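PDB 3DWV: glutathione peroxidase-like protein from Trypanosoma brucei, which probably acts as a peroxidase of the glutathione peroxidase family, reducing hydroperoxides with tryparedoxin as the electron donor. Local coordinates for residues T107-K110 / A111-I115. The protein carries 1 engineered substitution. Residues are numbered along the deposited sequence; the frame is centred on the assembly and turned at random.
Sequences TKFK and AEFPI
The ring of Phe109 meets three apolar side chains further along the same loop, those of Ala111, Phe113 and Ile115. Its CG lies anti to the backbone N (chi1 -174°), and this swings the ring forward along the chain, although its CB does not itself point at the residues that follow. CE2 of Phe109 then lies 3.8 Å from CB of Ala111, a small methyl that approaches the ring obliquely. The far corner of the ring, Phe109 CZ, comes within 4.2 Å of CZ of Phe113, which stands near the plane of the Phe109 ring at its edge. The shortest of the three apolar approaches of the Phe109 ring, 3.6 Å, is between its CD2 and CD1 of Ile115. There CG1 is anti to the carbonyl carbon (chi1 -52°) and the slender ethyl branch ends obliquely against the aromatic carbons; Ile115 was modelled in two conformers, so this contact, which belongs to one of them, is doubtful.

The loop leads from helix 100-103 towards helix 128-136 in the thioredoxin fold of the glutathione peroxidases. Residues 107-115 come directly after Cys106, whose disulfide with Cys58, the predicted active-site residue, has been observed in this protein. Phe109 also touches Tyr65, and the buried Phe113, its broad apolar ring suited to an interior place, packs against Ala68 of helix 64-75 and Val82 of strand 81-86. A backbone hydrogen bond between Pro114 and Ala84 ties the chain to the same outermost strand.

Beyond Phe109, the bond to CB of Lys110 points away from the following residues, and a charged amine suits this exposed position. Ala111, next along, sets its CB 3.5 Å above one face of the Phe113 ring, offset toward the rim.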
ATOM      1  N   THR A 107      14.617  11.336  -3.868  1.00 14.52           N
ATOM      2  CA  THR A 107      14.147  11.598  -5.229  1.00 16.06           C
ATOM      3  C   THR A 107      12.852  10.858  -5.525  1.00 16.07           C
ATOM      4  O   THR A 107      12.302  10.057  -4.744  1.00 16.44           O
ATOM      5  CB  THR A 107      15.288  11.181  -6.172  1.00 15.99           C
ATOM      6  OG1 THR A 107      15.504   9.765  -5.978  1.00 18.33           O
ATOM      7  CG2 THR A 107      16.608  11.848  -5.870  1.00 17.77           C
ATOM      8  N   LYS A 108      12.283  11.145  -6.696  1.00 15.43           N
ATOM      9  CA  LYS A 108      11.004  10.564  -7.096  1.00 15.27           C
ATOM     10  C   LYS A 108      11.018   9.047  -7.006  1.00 13.07           C
ATOM     11  O   LYS A 108      11.882   8.402  -7.568  1.00 15.35           O
ATOM     12  CB  LYS A 108      10.665  10.968  -8.551  1.00 17.19           C
ATOM     13  CG  LYS A 108       9.305  10.433  -8.950  1.00 17.38           C
ATOM     14  CD  LYS A 108       9.017  10.520 -10.450  1.00 23.40           C
ATOM     15  CE  LYS A 108       7.515  10.468 -10.707  1.00 24.20           C
ATOM     16  NZ  LYS A 108       7.045  11.330 -11.844  1.00 33.59           N
ATOM     17  N   PHE A 109      10.069   8.450  -6.316  1.00 16.08           N
ATOM     18  CA  PHE A 109       9.843   7.030  -6.307  1.00 14.41           C
ATOM     19  C   PHE A 109       9.543   6.474  -7.712  1.00 13.96           C
ATOM     20  O   PHE A 109       8.724   7.100  -8.405  1.00 14.58           O
ATOM     21  CB  PHE A 109       8.650   6.711  -5.393  1.00 14.57           C
ATOM     22  CG  PHE A 109       8.516   5.195  -5.262  1.00 13.42           C
ATOM     23  CD1 PHE A 109       9.550   4.457  -4.667  1.00 14.27           C
ATOM     24  CD2 PHE A 109       7.416   4.526  -5.759  1.00 14.47           C
ATOM     25  CE1 PHE A 109       9.457   3.085  -4.553  1.00 13.89           C
ATOM     26  CE2 PHE A 109       7.316   3.147  -5.582  1.00 13.31           C
ATOM     27  CZ  PHE A 109       8.327   2.422  -4.997  1.00 13.12           C
ATOM     28  N   LYS A 110      10.229   5.369  -8.001  1.00 13.98           N
ATOM     29  CA  LYS A 110      10.078   4.615  -9.245  1.00 13.79           C
ATOM     30  C   LYS A 110       9.985   3.118  -8.996  1.00 12.50           C
ATOM     31  O   LYS A 110      10.698   2.560  -8.158  1.00 14.51           O
ATOM     32  CB  LYS A 110      11.277   4.820 -10.197  1.00 16.15           C
ATOM     33  CG  LYS A 110      11.457   6.235 -10.731  1.00 16.47           C
ATOM     34  CD  LYS A 110      12.620   6.410 -11.674  1.00 17.99           C
ATOM     35  CE  LYS A 110      13.970   5.850 -11.352  1.00 19.39           C
ATOM     36  NZ  LYS A 110      14.756   6.427 -10.229  1.00 21.82           N
ATOM     37  N   ALA A 111       9.145   2.449  -9.781  1.00 13.51           N
ATOM     38  CA  ALA A 111       8.951   1.014  -9.645  1.00 14.90           C
ATOM     39  C   ALA A 111       8.380   0.351 -10.905  1.00 13.87           C
ATOM     40  O   ALA A 111       7.818   0.927 -11.839  1.00 14.99           O
ATOM     41  CB  ALA A 111       8.023   0.754  -8.470  1.00 18.65           C
ATOM     42  N   GLU A 112       8.470  -0.996 -10.927  1.00 15.06           N
ATOM     43  CA  GLU A 112       7.939  -1.773 -12.038  1.00 16.33           C
ATOM     44  C   GLU A 112       6.425  -1.933 -11.968  1.00 13.63           C
ATOM     45  O   GLU A 112       5.770  -2.242 -12.969  1.00 15.25           O
ATOM     46  CB  GLU A 112       8.619  -3.133 -11.944  1.00 18.00           C
ATOM     47  CG  GLU A 112       9.967  -3.197 -12.650  1.00 26.72           C
ATOM     48  CD  GLU A 112      10.359  -4.672 -12.753  1.00 29.76           C
ATOM     49  OE1 GLU A 112       9.736  -5.392 -13.576  1.00 48.11           O
ATOM     50  OE2 GLU A 112      11.252  -5.030 -11.970  1.00 29.77           O
ATOM     51  N   PHE A 113       5.876  -1.733 -10.763  1.00 13.42           N
ATOM     52  CA  PHE A 113       4.432  -1.925 -10.516  1.00 12.06           C
ATOM     53  C   PHE A 113       3.720  -0.586 -10.573  1.00 11.47           C
ATOM     54  O   PHE A 113       4.426   0.437 -10.523  1.00 11.74           O
ATOM     55  CB  PHE A 113       4.210  -2.624  -9.178  1.00 12.07           C
ATOM     56  CG  PHE A 113       5.119  -2.225  -8.028  1.00 12.27           C
ATOM     57  CD1 PHE A 113       4.862  -1.092  -7.287  1.00 12.93           C
ATOM     58  CD2 PHE A 113       6.234  -2.927  -7.653  1.00 12.25           C
ATOM     59  CE1 PHE A 113       5.624  -0.669  -6.211  1.00 11.57           C
ATOM     60  CE2 PHE A 113       7.022  -2.566  -6.584  1.00 11.42           C
ATOM     61  CZ  PHE A 113       6.762  -1.399  -5.848  1.00 12.62           C
ATOM     62  N   PRO A 114       2.396  -0.519 -10.686  1.00 12.02           N
ATOM     63  CA  PRO A 114       1.673   0.757 -10.721  1.00 13.52           C
ATOM     64  C   PRO A 114       1.776   1.612  -9.467  1.00 12.36           C
ATOM     65  O   PRO A 114       1.657   1.151  -8.329  1.00 11.90           O
ATOM     66  CB  PRO A 114       0.201   0.339 -10.894  1.00 14.49           C
ATOM     67  CG  PRO A 114       0.337  -0.959 -11.661  1.00 17.81           C
ATOM     68  CD  PRO A 114       1.472  -1.657 -10.907  1.00 17.43           C
ATOM     69  N   ILE A 115       1.947   2.915  -9.759  1.00 11.16           N
ATOM     70  CA  ILE A 115       1.984   3.910  -8.686  0.50 11.97           C
ATOM     71  C   ILE A 115       0.836   4.886  -8.928  1.00 11.49           C
ATOM     72  O   ILE A 115       0.600   5.370 -10.040  1.00 13.56           O
ATOM     73  CB  ILE A 115       3.304   4.683  -8.603  0.50 10.37           C
ATOM     74  CG1 ILE A 115       4.523   3.761  -8.540  0.50  9.05           C
ATOM     75  CG2 ILE A 115       3.320   5.665  -7.448  0.50  8.74           C
ATOM     76  CD1 ILE A 115       5.815   4.400  -8.970  0.50  8.80           C
TER